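Local coordinates for bradyzoite surface antigen BSR4 (Toxoplasma gondii, PDB 2JKS), which is a zinc-binding surface antigen of the bradyzoite stage, built from two SRS domains and probably displayed on the parasite surface, at residues C218-D221 with S222-V225. Sequence-based numbering, arbitrary orientation.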
loop_
_atom_site.group_PDB
_atom_site.type_symbol
_atom_site.label_atom_id
_atom_site.label_comp_id
_atom_site.label_asym_id
_atom_site.label_seq_id
_atom_site.Cartn_x
_atom_site.Cartn_y
_atom_site.Cartn_z
ATOM N N CYS A 218 -2.805 -10.200 -23.108
ATOM C CA CYS A 218 -2.821 -8.911 -23.802
ATOM C C CYS A 218 -1.638 -8.886 -24.768
ATOM O O CYS A 218 -0.486 -9.211 -24.384
ATOM C CB CYS A 218 -2.702 -7.725 -22.830
ATOM S SG CYS A 218 -3.773 -7.736 -21.365
ATOM N N VAL A 219 -1.887 -8.546 -26.028
ATOM C CA VAL A 219 -0.744 -8.303 -26.937
ATOM C C VAL A 219 0.318 -7.397 -26.287
ATOM O O VAL A 219 -0.007 -6.349 -25.693
ATOM C CB VAL A 219 -1.197 -7.750 -28.308
ATOM C CG1 VAL A 219 0.015 -7.660 -29.266
ATOM C CG2 VAL A 219 -2.256 -8.671 -28.854
ATOM N N ALA A 220 1.582 -7.814 -26.387
ATOM C CA ALA A 220 2.626 -7.185 -25.596
ATOM C C ALA A 220 2.998 -5.790 -26.114
ATOM O O ALA A 220 3.531 -5.017 -25.346
ATOM C CB ALA A 220 3.852 -8.102 -25.476
ATOM N N ASP A 221 2.657 -5.466 -27.381
ATOM C CA ASP A 221 3.072 -4.164 -28.027
ATOM C C ASP A 221 2.649 -2.927 -27.243
ATOM O O ASP A 221 3.369 -1.944 -27.190
ATOM C CB ASP A 221 2.510 -3.977 -29.459
ATOM C CG ASP A 221 2.371 -5.273 -30.241
ATOM O OD1 ASP A 221 3.053 -6.279 -29.914
ATOM O OD2 ASP A 221 1.556 -5.274 -31.224
ATOM N N SER A 222 1.482 -2.980 -26.606
ATOM C CA SER A 222 1.009 -1.824 -25.822
ATOM C C SER A 222 1.888 -1.502 -24.601
ATOM O O SER A 222 1.889 -0.385 -24.133
ATOM C CB SER A 222 -0.439 -2.060 -25.328
ATOM O OG SER A 222 -0.413 -2.903 -24.163
ATOM N N LYS A 223 2.620 -2.504 -24.087
ATOM C CA LYS A 223 3.367 -2.360 -22.803
ATOM C C LYS A 223 2.544 -1.775 -21.629
ATOM O O LYS A 223 3.071 -1.193 -20.684
ATOM C CB LYS A 223 4.734 -1.628 -23.027
ATOM C CG LYS A 223 5.573 -2.127 -24.218
ATOM C CD LYS A 223 5.906 -3.602 -24.169
ATOM C CE LYS A 223 7.060 -4.031 -25.176
ATOM N NZ LYS A 223 6.790 -5.414 -25.756
ATOM N N ASP A 224 1.225 -1.997 -21.653
ATOM C CA ASP A 224 0.373 -1.377 -20.664
ATOM C C ASP A 224 -0.834 -2.266 -20.526
ATOM O O ASP A 224 -1.646 -2.410 -21.452
ATOM C CB ASP A 224 -0.018 0.034 -21.141
ATOM C CG ASP A 224 -0.896 0.767 -20.181
ATOM O OD1 ASP A 224 -1.260 0.275 -19.081
ATOM O OD2 ASP A 224 -1.210 1.903 -20.528
ATOM N N VAL A 225 -0.977 -2.867 -19.357
ATOM C CA VAL A 225 -2.152 -3.712 -19.117
ATOM C C VAL A 225 -3.508 -2.951 -19.256
ATOM O O VAL A 225 -4.547 -3.588 -19.435
ATOM C CB VAL A 225 -2.036 -4.417 -17.720
ATOM C CG1 VAL A 225 -2.328 -3.456 -16.567
ATOM C CG2 VAL A 225 -2.917 -5.664 -17.637
HETATM O O HOH W 1 5.996 -5.412 -28.718
#
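Lys223 curls back over the carbonyl of Ala220 and meets it twice. Its backbone N donates to Ala220 O at 3.0 Å, with an N-H...O angle of 157°. Its ammonium group adds a weak second bond, NZ to Ala220 O at 3.3 Å, while CD of the same side chain lies 3.0 Å from that oxygen, so the aliphatic chain bends round the C=O on its way. Chi1 (-46°) sets CG beside the backbone N and opposite the carbonyl carbon; the chain then bends at chi2 (-57°) and again at chi4, which brings NZ to Ala220, 4.0 Å from Ala220 CB. A water accepts from NZ and donates to Asp221 OD1, bridging two groups of opposite charge whose nearest charged atoms, Asp221 OD1 and Lys223 NZ, stay 5.7 Å apart. Where the two ends of the segment come together the contact is apolar and loose, Cys218 SG to Val225 CG2 at 4.4 Å.

Beyond this shell, Ser222 OG bonds to the carbonyl of Arg227, and Asp224 pairs with the Arg227 guanidinium, tying the turn to the chain returning toward strand 230-232. Cys218 is fixed by its disulfide to Cys228, Val225 packs on Leu272 and Val276 of strand 269-277, and Gln270 of that strand takes a further weak bond from Lys223 NZ. Ala220-Lys223 is a type I beta turn, after which Lys223 takes left-handed backbone angles, within the disulfide-closed loop of the second SRS domain. One sound bond and one weak one thus converge on Ala220 O: the backbone N-H does the main work of closing the turn, while the ammonium, shared among weak and water-mediated partners, probably adds a modest electrostatic part.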